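Local coordinates for protein Baccell_00856 (Bacteroides cellulosilyticus DSM 14838, PDB 5MVH) that is a beta-propeller glycoside hydrolase, probably a rhamnosidase that cleaves rhamnose from glycans, at residues 352-357 and 378-383; 397-402 and 423-428. All blocks are in the same frame, centred on the assembly; numbering follows the deposited sequence.

How the interactions relate
The two contacts follow one another along the chain, with centres about 13 Å apart. Interaction 1 joins a loop inside the blade of strands 335-339, 342-347, 357-361 and 369-373 to the segment that leaves it; interaction 2 is the strand pairing of the next sheet, 23-29, 418-425 and 397-402, where the two chain ends meet. W382 is the bridge between them. Its NE1 lies 2.9 Å from F400 O, a probable hydrogen bond, and its CD1 packs 3.4 Å from Q402 O. On the same border V356 CG1 comes within 4.0 Å of L399 CD1. Interaction 1 thus sits at the seam between two propeller blades.

Interaction 1: residues 352-357 and 378-383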
loop_
_atom_site.group_PDB
_atom_site.type_symbol
_atom_site.label_atom_id
_atom_site.label_comp_id
_atom_site.label_asym_id
_atom_site.label_seq_id
_atom_site.Cartn_x
_atom_site.Cartn_y
_atom_site.Cartn_z
ATOM N N ARG A 352 0.121 -21.377 7.650
ATOM C CA ARG A 352 -0.635 -21.870 6.522
ATOM C C ARG A 352 0.256 -22.201 5.321
ATOM O O ARG A 352 -0.195 -22.115 4.187
ATOM C CB ARG A 352 -1.713 -20.851 6.152
ATOM C CG ARG A 352 -2.587 -20.490 7.332
ATOM C CD ARG A 352 -3.771 -19.654 6.913
ATOM N NE ARG A 352 -4.713 -20.445 6.123
ATOM C CZ ARG A 352 -5.725 -21.162 6.601
ATOM N NH1 ARG A 352 -6.010 -21.195 7.900
ATOM N NH2 ARG A 352 -6.474 -21.854 5.754
ATOM N N GLY A 353 1.507 -22.584 5.586
ATOM C CA GLY A 353 2.476 -22.907 4.550
ATOM C C GLY A 353 2.901 -21.761 3.656
ATOM O O GLY A 353 3.312 -21.981 2.527
ATOM N N SER A 354 2.757 -20.527 4.131
ATOM C CA SER A 354 3.137 -19.324 3.360
ATOM C C SER A 354 2.444 -19.217 2.004
ATOM O O SER A 354 3.000 -18.717 1.028
ATOM C CB SER A 354 4.651 -19.245 3.250
ATOM O OG SER A 354 5.220 -19.179 4.548
ATOM N N ARG A 355 1.199 -19.665 1.961
ATOM C CA ARG A 355 0.345 -19.498 0.803
ATOM C C ARG A 355 -0.238 -18.103 0.817
ATOM O O ARG A 355 -0.121 -17.370 1.803
ATOM C CB ARG A 355 -0.805 -20.510 0.835
ATOM C CG ARG A 355 -0.322 -21.945 0.754
ATOM C CD ARG A 355 -1.425 -22.901 1.133
ATOM N NE ARG A 355 -1.036 -24.274 0.857
ATOM C CZ ARG A 355 -1.820 -25.343 1.047
ATOM N NH1 ARG A 355 -3.061 -25.220 1.518
ATOM N NH2 ARG A 355 -1.347 -26.553 0.779
ATOM N N VAL A 356 -0.898 -17.753 -0.283
ATOM C CA VAL A 356 -1.786 -16.600 -0.296
ATOM C C VAL A 356 -3.023 -17.032 0.471
ATOM O O VAL A 356 -3.617 -18.039 0.115
ATOM C CB VAL A 356 -2.196 -16.209 -1.727
ATOM C CG1 VAL A 356 -3.226 -15.065 -1.681
ATOM C CG2 VAL A 356 -0.940 -15.856 -2.541
ATOM N N SER A 357 -3.419 -16.269 1.493
ATOM C CA SER A 357 -4.576 -16.615 2.323
ATOM C C SER A 357 -5.564 -15.459 2.419
ATOM O O SER A 357 -5.192 -14.274 2.272
ATOM C CB SER A 357 -4.135 -17.012 3.714
ATOM O OG SER A 357 -3.373 -18.200 3.653
ATOM N N PRO A 378 3.411 -22.320 -1.841
ATOM C CA PRO A 378 3.982 -21.229 -1.059
ATOM C C PRO A 378 4.482 -20.037 -1.899
ATOM O O PRO A 378 4.983 -20.204 -3.031
ATOM C CB PRO A 378 5.157 -21.908 -0.348
ATOM C CG PRO A 378 5.619 -22.917 -1.339
ATOM C CD PRO A 378 4.327 -23.480 -1.865
ATOM N N VAL A 379 4.330 -18.836 -1.347
ATOM C CA VAL A 379 4.880 -17.607 -1.967
ATOM C C VAL A 379 5.885 -16.897 -1.056
ATOM O O VAL A 379 6.386 -15.819 -1.390
ATOM C CB VAL A 379 3.763 -16.655 -2.446
ATOM C CG1 VAL A 379 3.000 -17.299 -3.600
ATOM C CG2 VAL A 379 2.810 -16.270 -1.305
ATOM N N ASP A 380 6.190 -17.546 0.072
ATOM C CA ASP A 380 7.283 -17.197 0.968
ATOM C C ASP A 380 7.341 -15.730 1.358
ATOM O O ASP A 380 6.620 -15.362 2.266
ATOM C CB ASP A 380 8.620 -17.742 0.467
ATOM C CG ASP A 380 8.667 -19.267 0.504
ATOM O OD1 ASP A 380 7.688 -19.891 0.967
ATOM O OD2 ASP A 380 9.659 -19.828 0.012
ATOM N N ALA A 381 8.167 -14.902 0.715
ATOM C CA ALA A 381 8.351 -13.511 1.190
ATOM C C ALA A 381 7.277 -12.549 0.711
ATOM O O ALA A 381 7.277 -11.390 1.122
ATOM C CB ALA A 381 9.723 -12.985 0.824
ATOM N N TRP A 382 6.404 -13.028 -0.177
ATOM C CA TRP A 382 5.317 -12.243 -0.763
ATOM C C TRP A 382 4.456 -11.539 0.289
ATOM O O TRP A 382 4.125 -12.113 1.345
ATOM C CB TRP A 382 4.442 -13.170 -1.604
ATOM C CG TRP A 382 3.175 -12.567 -2.159
ATOM C CD1 TRP A 382 3.032 -11.937 -3.333
ATOM C CD2 TRP A 382 1.875 -12.567 -1.542
ATOM N NE1 TRP A 382 1.720 -11.538 -3.517
ATOM C CE2 TRP A 382 0.993 -11.918 -2.422
ATOM C CE3 TRP A 382 1.372 -13.065 -0.329
ATOM C CZ2 TRP A 382 -0.365 -11.759 -2.144
ATOM C CZ3 TRP A 382 -0.001 -12.888 -0.050
ATOM C CH2 TRP A 382 -0.838 -12.254 -0.956
ATOM N N GLU A 383 4.134 -10.285 -0.008
ATOM C CA GLU A 383 3.075 -9.574 0.685
ATOM C C GLU A 383 2.071 -9.129 -0.369
ATOM O O GLU A 383 2.445 -8.868 -1.516
ATOM C CB GLU A 383 3.636 -8.362 1.402
ATOM C CG GLU A 383 4.768 -8.646 2.408
ATOM C CD GLU A 383 5.141 -7.400 3.180
ATOM O OE1 GLU A 383 5.602 -6.413 2.548
ATOM O OE2 GLU A 383 4.961 -7.411 4.421
#
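V356 lies on one face of the W382 indole, whose own segment leads out of this propeller blade toward the next. W382 ends a type II' beta turn that starts at V379, closed by the bond from W382 N to V379 O, and D380 takes the positive phi (49°) of that turn. Segment 352-357 is the later part of the loop between strands 342-347 and 357-361, running into the latter; 378-383 follows the outer strand 369-373.

From CB, the W382 side chain runs toward the 352-357 loop. CG stands opposite the backbone N (chi1 173°), which swings the benzene half of the indole to V356, while NE1 on the five-membered ring reaches the carbonyl of F400. Along the far rim, CZ3 meets V356 CG2 at 4.0 Å and the terminal CH2 meets V356 CG1 at 3.8 Å. The methyl CG2 sits over the six-membered ring, 12° off its normal, in a CH-pi contact displaced somewhat toward the rim. The same methyl touches V379 CG2, so indole and valine form a corner round it.

Beside this apolar patch, the S354 carbonyl ties the loops together. V379 N donates to S354 O at 2.7 Å in an almost straight bond, from a position tilted out of the carbonyl plane. P378 CA adds a C-H...O contact to that oxygen, and V379 CG2 packs against it at 3.4 Å. Two further bonds fasten the loop: R355 turns away to a salt bridge with D373 at the end of strand 369-373, and V356 N bonds to T375 OG1 just after it. At the outer margin P378 CB rests 3.4 Å from G353 O, and D380 OD1 approaches S354 CB at 3.9 Å.

Interaction 2: residues 397-402 and 423-428; sequences LHLFVQ and LEVVKP
H398 and E424 face each other on one side of two antiparallel strands, as a non-hydrogen-bonded pair, and their side chains meet at an angle. The imidazole presents its edge: NE2 donates to E424 OE1 at 2.7 Å, with the oxygen almost in the ring plane. The carboxylate is turned differently. Its plane stands 65° from that of the ring, and NE2 reaches OE1 from well above the carboxylate plane. E424 gets there with CG opposite its backbone N (chi1 175°) and a bend further along the chain; its CB also rides 3.4 Å from H398 CD2. Each partner has a second bond, H398 ND1 with Q52 NE2 and E424 OE1 in a salt bridge with R396 NH2.

The residues on the opposite face, L397, L399, V401, L423 and V425, are all apolar. L397 and V425 lie alongside one another, pointing the same way, with CD2 of the leucine 3.7 Å from CB of the valine. L399 slants across V425, CD1 on CG2 at 3.8 Å, so V425 meets both leucines, one at CB and the other at CG2. Further along, V401 CG2 packs on L423 CB. These residues look onto the neighbouring blade: L397 touches F344, L399 touches I346 and V425 touches L358.

Between the faces, L399 and L423 exchange two backbone bonds, and V425 N donates to L397 O at 2.8 Å. On the other half of that pair a water stands in for the direct bond, accepting from L397 N and donating to V425 O and E424 OE2.

Strand 418-425 has N-terminal strand 23-29 on its other side, so the sheet combines both ends of the chain: the 'Velcro' closure by which many beta-propellers seal their ring of blades.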
loop_
_atom_site.group_PDB
_atom_site.type_symbol
_atom_site.label_atom_id
_atom_site.label_comp_id
_atom_site.label_asym_id
_atom_site.label_seq_id
_atom_site.Cartn_x
_atom_site.Cartn_y
_atom_site.Cartn_z
ATOM N N LEU A 397 -11.756 -8.017 -6.830
ATOM C CA LEU A 397 -10.528 -8.001 -6.071
ATOM C C LEU A 397 -9.487 -8.805 -6.840
ATOM O O LEU A 397 -9.621 -10.021 -6.978
ATOM C CB LEU A 397 -10.741 -8.599 -4.679
ATOM C CG LEU A 397 -9.478 -8.734 -3.809
ATOM C CD1 LEU A 397 -8.775 -7.387 -3.647
ATOM C CD2 LEU A 397 -9.814 -9.322 -2.433
ATOM N N HIS A 398 -8.464 -8.121 -7.340
ATOM C CA HIS A 398 -7.358 -8.759 -8.038
ATOM C C HIS A 398 -6.065 -8.488 -7.265
ATOM O O HIS A 398 -5.787 -7.327 -6.915
ATOM C CB HIS A 398 -7.214 -8.182 -9.429
ATOM C CG HIS A 398 -8.250 -8.645 -10.404
ATOM N ND1 HIS A 398 -8.145 -8.380 -11.758
ATOM C CD2 HIS A 398 -9.373 -9.389 -10.246
ATOM C CE1 HIS A 398 -9.180 -8.921 -12.383
ATOM N NE2 HIS A 398 -9.938 -9.542 -11.489
ATOM N N LEU A 399 -5.276 -9.531 -7.035
ATOM C CA LEU A 399 -3.993 -9.447 -6.343
ATOM C C LEU A 399 -2.830 -9.628 -7.299
ATOM O O LEU A 399 -2.912 -10.435 -8.219
ATOM C CB LEU A 399 -3.878 -10.573 -5.304
ATOM C CG LEU A 399 -4.992 -10.649 -4.272
ATOM C CD1 LEU A 399 -4.763 -11.779 -3.280
ATOM C CD2 LEU A 399 -5.081 -9.308 -3.560
ATOM N N PHE A 400 -1.753 -8.900 -7.057
ATOM C CA PHE A 400 -0.439 -9.179 -7.654
ATOM C C PHE A 400 0.133 -10.340 -6.867
ATOM O O PHE A 400 0.286 -10.227 -5.652
ATOM C CB PHE A 400 0.461 -7.936 -7.534
ATOM C CG PHE A 400 1.786 -8.057 -8.249
ATOM C CD1 PHE A 400 2.804 -8.837 -7.710
ATOM C CD2 PHE A 400 2.030 -7.364 -9.423
ATOM C CE1 PHE A 400 4.037 -8.957 -8.352
ATOM C CE2 PHE A 400 3.261 -7.465 -10.066
ATOM C CZ PHE A 400 4.269 -8.270 -9.534
ATOM N N VAL A 401 0.410 -11.468 -7.534
ATOM C CA VAL A 401 0.882 -12.676 -6.854
ATOM C C VAL A 401 2.175 -13.131 -7.537
ATOM O O VAL A 401 2.216 -13.245 -8.772
ATOM C CB VAL A 401 -0.179 -13.798 -6.898
ATOM C CG1 VAL A 401 0.404 -15.127 -6.446
ATOM C CG2 VAL A 401 -1.370 -13.417 -6.028
ATOM N N GLN A 402 3.194 -13.381 -6.729
ATOM C CA GLN A 402 4.479 -13.915 -7.188
ATOM C C GLN A 402 5.225 -14.516 -6.012
ATOM O O GLN A 402 5.259 -13.937 -4.932
ATOM C CB GLN A 402 5.347 -12.810 -7.801
ATOM C CG GLN A 402 6.625 -13.304 -8.471
ATOM C CD GLN A 402 7.648 -12.219 -8.696
ATOM O OE1 GLN A 402 7.495 -11.088 -8.239
ATOM N NE2 GLN A 402 8.732 -12.571 -9.391
ATOM N N LEU A 423 -4.336 -12.691 -9.593
ATOM C CA LEU A 423 -5.289 -13.621 -9.010
ATOM C C LEU A 423 -6.573 -12.909 -8.620
ATOM O O LEU A 423 -6.537 -11.976 -7.791
ATOM C CB LEU A 423 -4.654 -14.285 -7.790
ATOM C CG LEU A 423 -5.510 -15.272 -7.002
ATOM C CD1 LEU A 423 -6.090 -16.331 -7.916
ATOM C CD2 LEU A 423 -4.665 -15.902 -5.914
ATOM N N GLU A 424 -7.707 -13.319 -9.205
ATOM C CA GLU A 424 -9.006 -12.761 -8.804
ATOM C C GLU A 424 -9.485 -13.522 -7.576
ATOM O O GLU A 424 -9.391 -14.762 -7.522
ATOM C CB GLU A 424 -10.091 -12.745 -9.938
ATOM C CG GLU A 424 -11.492 -12.248 -9.442
ATOM C CD GLU A 424 -12.331 -11.415 -10.419
ATOM O OE1 GLU A 424 -11.987 -11.309 -11.615
ATOM O OE2 GLU A 424 -13.376 -10.832 -9.989
ATOM N N VAL A 425 -9.996 -12.761 -6.606
ATOM C CA VAL A 425 -10.483 -13.274 -5.333
ATOM C C VAL A 425 -11.969 -12.971 -5.196
ATOM O O VAL A 425 -12.392 -11.855 -5.464
ATOM C CB VAL A 425 -9.741 -12.617 -4.158
ATOM C CG1 VAL A 425 -10.236 -13.173 -2.808
ATOM C CG2 VAL A 425 -8.231 -12.792 -4.342
ATOM N N VAL A 426 -12.742 -13.974 -4.775
ATOM C CA VAL A 426 -14.199 -13.826 -4.530
ATOM C C VAL A 426 -14.540 -14.320 -3.129
ATOM O O VAL A 426 -13.694 -14.913 -2.453
ATOM C CB VAL A 426 -15.064 -14.541 -5.600
ATOM C CG1 VAL A 426 -14.802 -13.939 -6.974
ATOM C CG2 VAL A 426 -14.825 -16.060 -5.615
ATOM N N LYS A 427 -15.747 -14.021 -2.654
ATOM C CA LYS A 427 -16.123 -14.482 -1.326
ATOM C C LYS A 427 -16.168 -16.023 -1.335
ATOM O O LYS A 427 -16.402 -16.629 -2.387
ATOM C CB LYS A 427 -17.441 -13.862 -0.852
ATOM C CG LYS A 427 -18.676 -14.328 -1.584
ATOM C CD LYS A 427 -19.929 -13.623 -1.081
ATOM C CE LYS A 427 -21.031 -13.852 -2.087
ATOM N NZ LYS A 427 -22.333 -13.295 -1.636
ATOM N N PRO A 428 -15.876 -16.654 -0.187
ATOM C CA PRO A 428 -15.841 -18.111 -0.107
ATOM C C PRO A 428 -17.232 -18.726 0.077
ATOM O O PRO A 428 -18.186 -18.008 0.395
ATOM C CB PRO A 428 -14.956 -18.357 1.111
ATOM C CG PRO A 428 -15.251 -17.190 2.004
ATOM C CD PRO A 428 -15.429 -16.026 1.074
HETATM O O HOH W 1 -13.681 -10.346 -7.216
#